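Local coordinates for A1 protein (Enterobacteria phage Qbeta, PDB 3RLK), which is a minor structural protein of the phage, made by read-through of the coat gene stop codon and probably needed for infection of the host, at residues F132-L135 and A140-S143; F32-L37 and Q59-D64; A101-L104 and Q108-R111; Q113-R118 and T179-Q184; V40-T45 and W50-A55. All coordinates share one frame; numbering follows the deposited sequence.

Contact 1. Residues F132-L135 and A140-S143; sequences FIYL and AYCS
A beta hairpin joins Phe132-Leu135 to Ala140-Ser143, with Ile133 and Cys142 forming one hydrogen-bonded pair and Leu135 and Ala140 the other. Each pair exchanges two backbone bonds. The shortest, 2.7 Å, runs from Leu135 N to Ala140 O, nearly in line with the carbonyl. Its return bond is looser: Ala140 N lies 3.3 Å from Leu135 O and well above the carbonyl plane.

The face with Phe132, Tyr134, Tyr141 and Ser143 is largely aromatic. Tyr134 CG is anti to its backbone N (chi1 175°), while Tyr141 CG lies beside its own N (chi1 -75°). The two rings meet at a slant, with planes 52° apart. Tyr134 CD1 sits over one face of the Tyr141 ring, offset toward the rim, 3.5 Å from Tyr141 CZ. Tyr134 CB also presses on Tyr141 CE1 at 3.5 Å. Phe132 O comes in at the edge of the Tyr141 ring. Phe132 turns toward the other end of the hairpin, where CE1 rests 3.9 Å from Ser143 CB. Its ring also meets Trp35 edge-to-face.

The opposite face, with Ile133, Leu135, Ala140 and Cys142, is apolar. Leu135 CD1 reaches past its own partner to Cys142 CB, at 3.7 Å, and Ile133 CG2 touches the same carbon more loosely. Helix 144-147 and strand 183-188 cover this side. Polar ends are held nearby: Tyr134 OH bonds Asn139, and Ser143 OG bonds Glu130. Ser143 is also the N-cap of helix 144-147. This is an antiparallel beta hairpin with an aromatic and an apolar face, within the mixed sheet of a beta-barrel domain.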
# COMPACT_ATOMS: atom_id res chain seq x y z
N PHE A 132 1.70 -7.60 -6.51
CA PHE A 132 0.39 -7.25 -5.98
C PHE A 132 0.51 -7.00 -4.47
O PHE A 132 0.98 -7.88 -3.69
CB PHE A 132 -0.62 -8.38 -6.18
CG PHE A 132 -0.99 -8.61 -7.58
CD1 PHE A 132 -2.21 -8.18 -8.05
CD2 PHE A 132 -0.12 -9.25 -8.43
CE1 PHE A 132 -2.59 -8.46 -9.43
CE2 PHE A 132 -0.43 -9.52 -9.75
CZ PHE A 132 -1.65 -9.10 -10.26
N ILE A 133 0.13 -5.80 -4.04
CA ILE A 133 0.17 -5.51 -2.59
C ILE A 133 -1.06 -6.12 -1.93
O ILE A 133 -2.17 -6.07 -2.51
CB ILE A 133 0.27 -3.94 -2.39
CG1 ILE A 133 0.57 -3.62 -0.93
CG2 ILE A 133 -0.95 -3.21 -3.03
CD1 ILE A 133 1.99 -4.09 -0.50
N TYR A 134 -0.87 -6.74 -0.77
CA TYR A 134 -2.05 -7.26 -0.07
C TYR A 134 -2.73 -6.13 0.70
O TYR A 134 -2.02 -5.33 1.37
CB TYR A 134 -1.64 -8.41 0.90
CG TYR A 134 -2.80 -8.93 1.74
CD1 TYR A 134 -3.88 -9.63 1.14
CD2 TYR A 134 -2.79 -8.75 3.11
CE1 TYR A 134 -4.94 -10.10 1.93
CE2 TYR A 134 -3.84 -9.25 3.91
CZ TYR A 134 -4.91 -9.93 3.31
OH TYR A 134 -5.95 -10.41 4.08
N LEU A 135 -4.07 -6.05 0.58
CA LEU A 135 -4.88 -5.07 1.32
C LEU A 135 -5.75 -5.80 2.32
O LEU A 135 -6.83 -6.30 1.99
CB LEU A 135 -5.74 -4.21 0.37
CG LEU A 135 -5.08 -3.64 -0.90
CD1 LEU A 135 -6.06 -2.98 -1.91
CD2 LEU A 135 -4.10 -2.56 -0.48
N ALA A 140 -7.74 -8.62 -0.12
CA ALA A 140 -7.66 -8.79 -1.55
C ALA A 140 -6.36 -8.10 -1.91
O ALA A 140 -5.75 -7.33 -1.09
CB ALA A 140 -8.87 -8.16 -2.27
N TYR A 141 -5.98 -8.29 -3.15
CA TYR A 141 -4.67 -7.84 -3.65
C TYR A 141 -4.90 -6.80 -4.74
O TYR A 141 -5.87 -6.83 -5.47
CB TYR A 141 -3.93 -9.02 -4.27
CG TYR A 141 -3.40 -9.95 -3.27
CD1 TYR A 141 -2.10 -9.78 -2.76
CD2 TYR A 141 -4.19 -10.98 -2.78
CE1 TYR A 141 -1.59 -10.68 -1.73
CE2 TYR A 141 -3.70 -11.88 -1.79
CZ TYR A 141 -2.42 -11.72 -1.29
OH TYR A 141 -1.99 -12.62 -0.33
N CYS A 142 -3.95 -5.88 -4.85
CA CYS A 142 -4.10 -4.82 -5.90
C CYS A 142 -2.74 -4.69 -6.62
O CYS A 142 -1.68 -4.75 -5.94
CB CYS A 142 -4.49 -3.49 -5.21
SG CYS A 142 -4.92 -2.22 -6.46
N SER A 143 -2.73 -4.62 -7.96
CA SER A 143 -1.47 -4.60 -8.76
C SER A 143 -0.73 -3.26 -8.56
O SER A 143 -1.35 -2.22 -8.83
CB SER A 143 -1.80 -4.69 -10.23
OG SER A 143 -0.59 -4.58 -10.97

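Contact 2. Residues F32-L37 and Q59-D64; sequences FAIWSL and QPREFD
Ile34 reaches across to Gln59 and Arg61 with the long branch of its side chain. From CB, that branch starts between the backbone N and the carbonyl carbon (chi1 60°), which turns it toward 59-64. CG1 comes first and lies 3.9 Å from Gln59 O. CD1, the tip, carries most of the contact. It is 3.6 Å from Gln59 O and 3.5 Å from Arg61 CD.

Arg61 passes the methyl at about a right angle. Its chain is extended from CG to NE, so CB, CG and CD all offer methylene surface to Ile34 CD1. The guanidinium lies farther on, and its NH1 is bonded to Ile138 O. That bond fixes the far end of Arg61 while the stem lies against Ile34.

No hydrogen bond joins the two segments directly. The backbones lie well apart, with Ile34 CA and Pro60 CA at 6.6 Å. Ile34 is buried, but Gln59 and Pro60 are exposed. Gln59 NE2 bonds a tetraethylene glycol, probably from the crystallisation liquor. Backbone bonds pair Ile34 with Leu58 and Arg61 with Cys30. The contact thus marks where the chain passes from strand 52-58 of the mixed sheet to the small antiparallel sheet of strands 28-29 and 62-63.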
# COMPACT_ATOMS: atom_id res chain seq x y z
N PHE A 32 -8.98 0.61 -8.25
CA PHE A 32 -8.27 -0.25 -9.18
C PHE A 32 -8.78 -1.66 -9.02
O PHE A 32 -9.46 -1.96 -8.01
CB PHE A 32 -6.77 -0.22 -8.91
CG PHE A 32 -6.18 1.15 -9.10
CD1 PHE A 32 -5.93 1.64 -10.37
CD2 PHE A 32 -5.92 1.97 -7.99
CE1 PHE A 32 -5.45 2.95 -10.58
CE2 PHE A 32 -5.46 3.27 -8.16
CZ PHE A 32 -5.19 3.75 -9.48
N ALA A 33 -8.53 -2.47 -10.05
CA ALA A 33 -8.94 -3.86 -10.02
C ALA A 33 -8.34 -4.53 -8.79
O ALA A 33 -7.16 -4.31 -8.37
CB ALA A 33 -8.49 -4.58 -11.28
N ILE A 34 -9.15 -5.38 -8.18
CA ILE A 34 -8.66 -6.21 -7.07
C ILE A 34 -8.72 -7.76 -7.36
O ILE A 34 -9.53 -8.15 -8.20
CB ILE A 34 -9.32 -5.84 -5.77
CG1 ILE A 34 -10.84 -6.04 -5.86
CG2 ILE A 34 -8.95 -4.39 -5.36
CD1 ILE A 34 -11.48 -6.20 -4.40
N TRP A 35 -7.88 -8.57 -6.65
CA TRP A 35 -7.54 -9.92 -7.12
C TRP A 35 -7.40 -10.83 -5.96
O TRP A 35 -7.16 -10.36 -4.85
CB TRP A 35 -6.18 -9.91 -7.82
CG TRP A 35 -6.16 -8.91 -8.93
CD1 TRP A 35 -5.90 -7.54 -8.82
CD2 TRP A 35 -6.47 -9.17 -10.31
NE1 TRP A 35 -6.00 -6.97 -10.07
CE2 TRP A 35 -6.33 -7.94 -10.99
CE3 TRP A 35 -6.78 -10.35 -11.06
CZ2 TRP A 35 -6.50 -7.84 -12.38
CZ3 TRP A 35 -6.95 -10.24 -12.45
CH2 TRP A 35 -6.85 -9.00 -13.08
N SER A 36 -7.52 -12.14 -6.25
CA SER A 36 -7.18 -13.21 -5.27
C SER A 36 -5.97 -13.93 -5.88
O SER A 36 -6.00 -14.32 -7.07
CB SER A 36 -8.37 -14.18 -5.09
OG SER A 36 -8.03 -15.26 -4.24
N LEU A 37 -4.88 -14.06 -5.11
CA LEU A 37 -3.71 -14.79 -5.50
C LEU A 37 -3.51 -16.01 -4.54
O LEU A 37 -2.95 -15.85 -3.49
CB LEU A 37 -2.49 -13.85 -5.45
CG LEU A 37 -2.23 -13.06 -6.73
CD1 LEU A 37 -3.27 -11.96 -6.91
CD2 LEU A 37 -0.75 -12.48 -6.56
N GLN A 59 -14.89 -9.02 -7.65
CA GLN A 59 -15.72 -7.88 -7.88
C GLN A 59 -15.21 -6.74 -6.93
O GLN A 59 -14.57 -7.01 -5.95
CB GLN A 59 -17.20 -8.22 -7.53
CG GLN A 59 -17.86 -9.23 -8.54
CD GLN A 59 -18.23 -8.52 -9.87
OE1 GLN A 59 -18.77 -7.41 -9.85
NE2 GLN A 59 -17.92 -9.15 -10.97
N PRO A 60 -15.44 -5.48 -7.29
CA PRO A 60 -15.00 -4.36 -6.46
C PRO A 60 -15.46 -4.39 -5.00
O PRO A 60 -16.58 -4.90 -4.66
CB PRO A 60 -15.56 -3.13 -7.19
CG PRO A 60 -15.74 -3.61 -8.60
CD PRO A 60 -16.10 -5.06 -8.54
N ARG A 61 -14.67 -3.77 -4.13
CA ARG A 61 -14.97 -3.78 -2.67
C ARG A 61 -14.74 -2.38 -2.15
O ARG A 61 -13.96 -1.64 -2.74
CB ARG A 61 -14.02 -4.76 -1.94
CG ARG A 61 -14.45 -6.24 -2.08
CD ARG A 61 -13.39 -7.24 -1.71
NE ARG A 61 -13.88 -8.59 -2.01
CZ ARG A 61 -13.54 -9.70 -1.33
NH1 ARG A 61 -12.66 -9.63 -0.30
NH2 ARG A 61 -14.10 -10.88 -1.66
N GLU A 62 -15.32 -2.06 -0.99
CA GLU A 62 -15.15 -0.75 -0.31
C GLU A 62 -14.27 -0.82 0.97
O GLU A 62 -14.46 -1.68 1.80
CB GLU A 62 -16.52 -0.23 0.12
CG GLU A 62 -17.36 0.22 -1.04
CD GLU A 62 -18.82 0.55 -0.56
OE1 GLU A 62 -19.35 -0.13 0.37
OE2 GLU A 62 -19.43 1.50 -1.14
N PHE A 63 -13.32 0.13 1.11
CA PHE A 63 -12.70 0.46 2.40
C PHE A 63 -13.68 1.23 3.30
O PHE A 63 -14.62 1.91 2.82
CB PHE A 63 -11.47 1.37 2.18
CG PHE A 63 -10.47 0.81 1.21
CD1 PHE A 63 -9.62 -0.26 1.59
CD2 PHE A 63 -10.30 1.35 -0.05
CE1 PHE A 63 -8.61 -0.75 0.71
CE2 PHE A 63 -9.34 0.88 -0.93
CZ PHE A 63 -8.49 -0.16 -0.60
N ASP A 64 -13.49 1.09 4.62
CA ASP A 64 -14.38 1.73 5.58
C ASP A 64 -13.75 3.06 6.00
O ASP A 64 -13.58 3.33 7.19
CB ASP A 64 -14.52 0.82 6.80
CG ASP A 64 -15.30 -0.45 6.50
OD1 ASP A 64 -16.23 -0.41 5.65
OD2 ASP A 64 -15.03 -1.47 7.18

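Contact 3. Residues A101-L104 and Q108-R111; sequences ATYL and QAMR
Tyr103 and Leu104 meet the helix 107-112 at the end of a short, weakly bonded helical turn, 101-104. Ahead of them, Thr102 OG1 bonds Asp80.

Within 101-104, Tyr103 makes the larger share. Its CG is anti to the backbone N (chi1 -168°), and this sends the ring out toward the second helix. There OH lies 3.1 Å from Gln108 CG, a close contact with a carbon and not a hydrogen bond. Along the ring, CE2 lies 4.0 Å from Ala109 CB. The ring and the Gln108 amide are nearly parallel, at 18°, though the side chains themselves are slanted. Gln108 bends at its second torsion, and its NE2 bonds Asp112. Tyr103 O is 3.2 Å from Ala109 CB and accepts a hydrogen bond from Thr106 OG1.

Leu104 points its side chain away from the second helix. Its backbone does the touching: Leu104 O is 3.5 Å from Ala109 CB. This carbonyl is buried and has no polar partner in the model. The small Ala109 methyl therefore fits against two successive carbonyls, and the backbones come close, with Leu104 CA and Ala109 CA 5.2 Å apart.

The two short helices follow each other closely in the chain and meet around Ala109. Leu104, Ala109 and Met110 rest on Ile117 of strand 117-121, and Leu104 also packs on Ile156 of strand 154-159.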
# COMPACT_ATOMS: atom_id res chain seq x y z
N ALA A 101 4.91 3.15 -3.76
CA ALA A 101 4.41 2.02 -4.65
C ALA A 101 5.49 1.46 -5.61
O ALA A 101 5.42 0.25 -5.98
CB ALA A 101 3.16 2.52 -5.48
N THR A 102 6.46 2.28 -5.99
CA THR A 102 7.60 1.90 -6.88
C THR A 102 8.54 0.97 -6.12
O THR A 102 8.75 -0.18 -6.54
CB THR A 102 8.34 3.13 -7.48
OG1 THR A 102 7.46 3.81 -8.41
CG2 THR A 102 9.64 2.71 -8.15
N TYR A 103 9.03 1.39 -4.97
CA TYR A 103 9.78 0.49 -4.12
C TYR A 103 9.07 -0.83 -3.87
O TYR A 103 9.71 -1.87 -3.88
CB TYR A 103 10.03 1.10 -2.73
CG TYR A 103 11.03 0.32 -1.96
CD1 TYR A 103 12.38 0.47 -2.23
CD2 TYR A 103 10.65 -0.58 -0.98
CE1 TYR A 103 13.34 -0.26 -1.55
CE2 TYR A 103 11.58 -1.32 -0.28
CZ TYR A 103 12.94 -1.10 -0.54
OH TYR A 103 13.84 -1.83 0.12
N LEU A 104 7.77 -0.79 -3.56
CA LEU A 104 7.09 -2.03 -3.15
C LEU A 104 7.09 -3.05 -4.31
O LEU A 104 6.81 -4.25 -4.08
CB LEU A 104 5.66 -1.76 -2.69
CG LEU A 104 5.54 -1.07 -1.30
CD1 LEU A 104 4.18 -0.47 -1.06
CD2 LEU A 104 5.89 -2.03 -0.13
N GLN A 108 13.84 -6.25 -4.08
CA GLN A 108 14.10 -5.97 -2.72
C GLN A 108 12.86 -6.07 -1.81
O GLN A 108 12.87 -6.71 -0.75
CB GLN A 108 14.69 -4.56 -2.65
CG GLN A 108 15.19 -4.23 -1.30
CD GLN A 108 16.32 -5.12 -0.90
OE1 GLN A 108 17.39 -5.10 -1.52
NE2 GLN A 108 16.11 -5.89 0.15
N ALA A 109 11.79 -5.40 -2.20
CA ALA A 109 10.58 -5.42 -1.37
C ALA A 109 10.00 -6.85 -1.32
O ALA A 109 9.57 -7.32 -0.26
CB ALA A 109 9.57 -4.43 -1.90
N MET A 110 10.06 -7.53 -2.44
CA MET A 110 9.63 -8.95 -2.49
C MET A 110 10.44 -9.88 -1.56
O MET A 110 9.86 -10.76 -0.93
CB MET A 110 9.63 -9.49 -3.91
CG MET A 110 8.57 -8.98 -4.88
SD MET A 110 6.90 -9.42 -4.37
CE MET A 110 7.13 -10.99 -3.61
N ARG A 111 11.77 -9.71 -1.52
CA ARG A 111 12.62 -10.52 -0.63
C ARG A 111 12.27 -10.29 0.85
O ARG A 111 12.22 -11.25 1.66
CB ARG A 111 14.14 -10.24 -0.85
CG ARG A 111 14.71 -10.63 -2.25
CD ARG A 111 16.27 -10.53 -2.31
NE ARG A 111 16.77 -10.62 -3.70
CZ ARG A 111 18.08 -10.57 -4.01
NH1 ARG A 111 18.98 -10.45 -3.03
NH2 ARG A 111 18.49 -10.64 -5.29

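Contact 4. Residues Q113-R118 and T179-Q184; sequences QKYDIR and TKCPIQ
The Tyr115 ring has Cys181 O at its edge, in the ring plane, while Ile183 comes to it at a slant. The edge contact is a hydrogen bond. Tyr115 OH donates it to Cys181 O, 2.7 Å away. The C=O...O angle is 130°, and the hydroxyl is tilted 26° from the carbonyl plane. Beside the bond, Tyr115 CE1 is 3.2 Å from Cys181 O. The hydroxyl of Tyr115 also lies 3.4 Å from Cys181 CB.

Tyr115 CG sits beside its own backbone N (chi1 -74°), and from there the ring reaches out between the chains. The backbones stay far apart: Tyr115 CA and Pro182 CA are 8.3 Å from each other. Tyr115 spans most of the gap, and the end of Ile183 comes to meet it.

The apolar half comes from Ile183. Its CD1 lies 3.9 Å from Tyr115 CD1, and its CG1 is 4.0 Å from Tyr115 CE1. Ile133 of strand 129-135 packs on both Tyr115 and Ile183, so the three side chains form one cluster. Leu99 and Lys178 add further cover to Tyr115.

Tyr115 and Cys181 are both buried, and the bond satisfies the phenol within the core. Nearby, Lys114 and Lys178 share a backbone bond, and Asp116 forms a salt bridge with Lys178. This is a buried tyrosine-to-carbonyl tie between two strand-entry loops, one leading into strand 117-121 and the other into strand 183-188.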
# COMPACT_ATOMS: atom_id res chain seq x y z
N GLN A 113 9.45 -8.82 2.45
CA GLN A 113 8.06 -8.88 2.93
C GLN A 113 7.82 -8.10 4.21
O GLN A 113 7.15 -8.59 5.12
CB GLN A 113 7.59 -10.33 3.09
CG GLN A 113 7.59 -11.18 1.77
CD GLN A 113 6.59 -10.76 0.77
OE1 GLN A 113 6.89 -10.60 -0.41
NE2 GLN A 113 5.39 -10.62 1.20
N LYS A 114 8.35 -6.89 4.28
CA LYS A 114 7.98 -5.92 5.34
C LYS A 114 6.50 -5.58 5.17
O LYS A 114 5.82 -5.38 6.17
CB LYS A 114 8.80 -4.64 5.21
CG LYS A 114 10.32 -4.89 5.55
CD LYS A 114 11.07 -3.65 5.17
CE LYS A 114 12.53 -3.84 5.63
NZ LYS A 114 13.35 -2.82 4.88
N TYR A 115 6.00 -5.56 3.92
CA TYR A 115 4.55 -5.61 3.66
C TYR A 115 4.29 -6.92 2.92
O TYR A 115 5.21 -7.45 2.33
CB TYR A 115 4.12 -4.42 2.75
CG TYR A 115 4.11 -3.12 3.52
CD1 TYR A 115 2.95 -2.68 4.18
CD2 TYR A 115 5.28 -2.34 3.60
CE1 TYR A 115 2.96 -1.49 4.94
CE2 TYR A 115 5.30 -1.14 4.38
CZ TYR A 115 4.10 -0.72 4.99
OH TYR A 115 4.09 0.46 5.72
N ASP A 116 3.06 -7.43 2.93
CA ASP A 116 2.81 -8.69 2.18
C ASP A 116 2.55 -8.37 0.72
O ASP A 116 1.60 -7.62 0.40
CB ASP A 116 1.58 -9.42 2.72
CG ASP A 116 1.76 -9.88 4.16
OD1 ASP A 116 2.66 -10.67 4.38
OD2 ASP A 116 0.97 -9.46 5.05
N ILE A 117 3.38 -8.92 -0.16
CA ILE A 117 3.34 -8.60 -1.58
C ILE A 117 3.43 -9.97 -2.29
O ILE A 117 4.25 -10.78 -1.89
CB ILE A 117 4.55 -7.75 -1.94
CG1 ILE A 117 4.72 -6.58 -0.94
CG2 ILE A 117 4.48 -7.32 -3.42
CD1 ILE A 117 6.10 -5.90 -1.09
N ARG A 118 2.56 -10.25 -3.24
CA ARG A 118 2.64 -11.56 -3.98
C ARG A 118 2.87 -11.29 -5.43
O ARG A 118 2.30 -10.34 -5.99
CB ARG A 118 1.38 -12.43 -3.78
CG ARG A 118 1.37 -13.06 -2.38
CD ARG A 118 0.22 -14.05 -2.19
NE ARG A 118 0.39 -14.72 -0.90
CZ ARG A 118 -0.40 -15.69 -0.42
NH1 ARG A 118 -1.38 -16.20 -1.14
NH2 ARG A 118 -0.16 -16.17 0.83
N THR A 179 3.41 -3.62 10.34
CA THR A 179 3.06 -3.42 11.76
C THR A 179 3.24 -1.93 12.23
O THR A 179 2.33 -1.38 12.87
CB THR A 179 3.90 -4.34 12.60
OG1 THR A 179 3.69 -5.66 12.05
CG2 THR A 179 3.39 -4.37 14.05
N LYS A 180 4.35 -1.32 11.84
CA LYS A 180 4.60 0.10 12.09
C LYS A 180 3.63 0.98 11.34
O LYS A 180 3.28 2.07 11.83
CB LYS A 180 5.98 0.46 11.66
CG LYS A 180 7.01 -0.14 12.55
CD LYS A 180 8.37 0.30 12.07
CE LYS A 180 9.56 -0.49 12.60
NZ LYS A 180 10.79 0.19 11.98
N CYS A 181 3.28 0.57 10.11
CA CYS A 181 2.48 1.44 9.22
C CYS A 181 1.51 0.66 8.32
O CYS A 181 1.72 0.59 7.09
CB CYS A 181 3.39 2.36 8.41
SG CYS A 181 2.65 3.75 7.54
N PRO A 182 0.40 0.17 8.91
CA PRO A 182 -0.47 -0.67 8.09
C PRO A 182 -1.20 0.15 7.02
O PRO A 182 -1.49 1.35 7.20
CB PRO A 182 -1.45 -1.27 9.11
CG PRO A 182 -1.41 -0.30 10.30
CD PRO A 182 0.05 0.06 10.34
N ILE A 183 -1.45 -0.52 5.88
CA ILE A 183 -2.19 0.14 4.79
C ILE A 183 -3.62 0.32 5.21
O ILE A 183 -4.24 -0.63 5.72
CB ILE A 183 -2.07 -0.68 3.45
CG1 ILE A 183 -0.58 -0.85 3.11
CG2 ILE A 183 -3.05 -0.10 2.32
CD1 ILE A 183 -0.24 -1.93 2.05
N GLN A 184 -4.16 1.49 4.95
CA GLN A 184 -5.57 1.82 5.32
C GLN A 184 -6.41 1.83 4.08
O GLN A 184 -7.61 1.53 4.14
CB GLN A 184 -5.62 3.22 5.90
CG GLN A 184 -4.66 3.52 7.09
CD GLN A 184 -4.97 2.61 8.25
OE1 GLN A 184 -4.18 1.72 8.58
NE2 GLN A 184 -6.18 2.71 8.76

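Contact 5. Residues V40-T45 and W50-A55; sequences VYEPPT and WPIYNA
Ile52 O accepts two backbone bonds, from Tyr41 N at 2.6 Å and Glu42 N at 3.0 Å. This is a classic beta bulge. Two residues of one strand face a single residue of the other, and the register shifts by one after the pair Val40 and Tyr53. Ile52 N returns a bond to Glu42 O at 2.8 Å.

The packing is tight around this grip, where Tyr41 CB lies 3.2 Å from Ile52 O. Ile52 is the buried residue of the contact. The Tyr41 and Ile52 side chains run side by side, with Tyr41 CD2 at 3.9 Å from Ile52 CG2, but the outer part of Tyr41 leads away into an exposed position. Asn54 crosses Tyr41 at about a right angle, and its OD1 is 3.4 Å from Tyr41 CD1. Asn54 ND2 bonds Glu39. Glu42 also extends beside Ile52, and its carboxylate forms a salt bridge with Arg48 of the connecting loop.

Elsewhere the contact is looser. Val40 is exposed, and its CG2 reaches Tyr53 CE1 at 4.0 Å. Farther along, Pro44 CD meets Pro51 CB at 4.1 Å. Neither proline nitrogen carries a hydrogen to give, and no backbone bond crosses between these two residues. Arg48 bonds the carbonyls of Pro43 and Trp50.

The chemistry thus divides along the hairpin. Backbone bonds close the bulge, whereas apolar contacts and Arg48 hold the proline-rich end where the backbone can offer few donors.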
# COMPACT_ATOMS: atom_id res chain seq x y z
N VAL A 40 -1.11 -21.64 -7.14
CA VAL A 40 0.26 -21.46 -7.60
C VAL A 40 0.49 -21.73 -9.09
O VAL A 40 0.17 -22.82 -9.62
CB VAL A 40 1.24 -22.33 -6.79
CG1 VAL A 40 2.61 -22.18 -7.28
CG2 VAL A 40 1.16 -21.94 -5.30
N TYR A 41 1.09 -20.75 -9.74
CA TYR A 41 1.52 -20.88 -11.12
C TYR A 41 2.90 -21.52 -11.26
O TYR A 41 3.10 -22.43 -12.10
CB TYR A 41 1.41 -19.50 -11.80
CG TYR A 41 1.97 -19.42 -13.18
CD1 TYR A 41 1.23 -19.90 -14.27
CD2 TYR A 41 3.20 -18.82 -13.42
CE1 TYR A 41 1.73 -19.76 -15.62
CE2 TYR A 41 3.71 -18.69 -14.73
CZ TYR A 41 2.96 -19.16 -15.80
OH TYR A 41 3.47 -19.03 -17.06
N GLU A 42 3.86 -21.06 -10.45
CA GLU A 42 5.16 -21.68 -10.46
C GLU A 42 5.68 -21.66 -9.01
O GLU A 42 5.63 -20.61 -8.40
CB GLU A 42 6.08 -20.91 -11.40
CG GLU A 42 7.49 -21.47 -11.52
CD GLU A 42 8.45 -20.50 -12.21
OE1 GLU A 42 8.01 -19.68 -13.04
OE2 GLU A 42 9.66 -20.54 -11.91
N PRO A 43 6.17 -22.81 -8.49
CA PRO A 43 6.81 -22.91 -7.19
C PRO A 43 8.06 -22.00 -7.10
O PRO A 43 8.61 -21.65 -8.15
CB PRO A 43 7.32 -24.37 -7.15
CG PRO A 43 6.55 -25.09 -8.21
CD PRO A 43 6.22 -24.08 -9.25
N PRO A 44 8.49 -21.64 -5.88
CA PRO A 44 9.78 -20.95 -5.70
C PRO A 44 10.94 -21.75 -6.30
O PRO A 44 10.93 -23.00 -6.32
CB PRO A 44 10.01 -20.91 -4.20
CG PRO A 44 8.69 -21.26 -3.52
CD PRO A 44 7.79 -21.89 -4.60
N THR A 45 11.91 -21.01 -6.79
CA THR A 45 13.17 -21.56 -7.24
C THR A 45 14.28 -21.04 -6.31
O THR A 45 14.04 -20.18 -5.47
CB THR A 45 13.44 -21.03 -8.65
OG1 THR A 45 13.65 -19.62 -8.56
CG2 THR A 45 12.23 -21.31 -9.56
N TRP A 50 10.08 -17.15 -3.93
CA TRP A 50 8.62 -16.95 -3.70
C TRP A 50 7.86 -17.59 -4.87
O TRP A 50 8.38 -17.62 -5.97
CB TRP A 50 8.26 -15.45 -3.55
CG TRP A 50 8.72 -14.55 -4.66
CD1 TRP A 50 8.08 -14.29 -5.81
CD2 TRP A 50 9.92 -13.78 -4.68
NE1 TRP A 50 8.79 -13.42 -6.57
CE2 TRP A 50 9.93 -13.09 -5.90
CE3 TRP A 50 10.99 -13.61 -3.77
CZ2 TRP A 50 10.98 -12.22 -6.27
CZ3 TRP A 50 12.06 -12.78 -4.15
CH2 TRP A 50 12.04 -12.10 -5.39
N PRO A 51 6.61 -18.07 -4.64
CA PRO A 51 5.92 -18.63 -5.77
C PRO A 51 5.49 -17.54 -6.73
O PRO A 51 5.47 -16.34 -6.38
CB PRO A 51 4.67 -19.26 -5.16
CG PRO A 51 4.75 -19.13 -3.65
CD PRO A 51 5.85 -18.13 -3.37
N ILE A 52 5.02 -17.93 -7.89
CA ILE A 52 4.19 -16.99 -8.68
C ILE A 52 2.81 -17.59 -8.63
O ILE A 52 2.63 -18.80 -8.88
CB ILE A 52 4.69 -16.79 -10.15
CG1 ILE A 52 6.12 -16.22 -10.11
CG2 ILE A 52 3.75 -15.89 -10.93
CD1 ILE A 52 6.78 -16.02 -11.46
N TYR A 53 1.85 -16.73 -8.37
CA TYR A 53 0.45 -17.13 -8.34
C TYR A 53 -0.27 -16.76 -9.64
O TYR A 53 0.15 -15.90 -10.44
CB TYR A 53 -0.28 -16.45 -7.17
CG TYR A 53 0.26 -16.87 -5.82
CD1 TYR A 53 -0.34 -17.89 -5.10
CD2 TYR A 53 1.38 -16.21 -5.24
CE1 TYR A 53 0.16 -18.30 -3.84
CE2 TYR A 53 1.88 -16.60 -4.00
CZ TYR A 53 1.25 -17.64 -3.31
OH TYR A 53 1.74 -18.05 -2.08
N ASN A 54 -1.37 -17.45 -9.84
CA ASN A 54 -2.32 -17.06 -10.84
C ASN A 54 -3.24 -16.05 -10.18
O ASN A 54 -3.88 -16.37 -9.16
CB ASN A 54 -3.13 -18.29 -11.25
CG ASN A 54 -2.39 -19.19 -12.25
OD1 ASN A 54 -1.76 -18.72 -13.19
ND2 ASN A 54 -2.54 -20.48 -12.09
N ALA A 55 -3.34 -14.85 -10.74
CA ALA A 55 -4.26 -13.84 -10.25
C ALA A 55 -5.67 -14.03 -10.72
O ALA A 55 -5.89 -14.09 -11.93
CB ALA A 55 -3.73 -12.38 -10.58

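Contacts 1 and 4 are buried near the centre of the domain, contacts 2 and 3 are partly buried, and contact 5 lies on the surface. Contacts 1 and 5 are both hairpins in the mixed sheet, but the first is regular and the second is bulged and rich in proline. Contact 2 uses strand 34-38, which lies beside strand 140-143 of contact 1 and strand 52-58 of contact 5. Contacts 3 and 4 meet through Ile117 and through Leu104 on Tyr115. Strand 117-121 of contact 4 pairs with strand 129-135 of contact 1. Backbone bonds dominate the hairpins. Contact 4 relies on one side-chain bond, while contacts 2 and 3 have none between their segments.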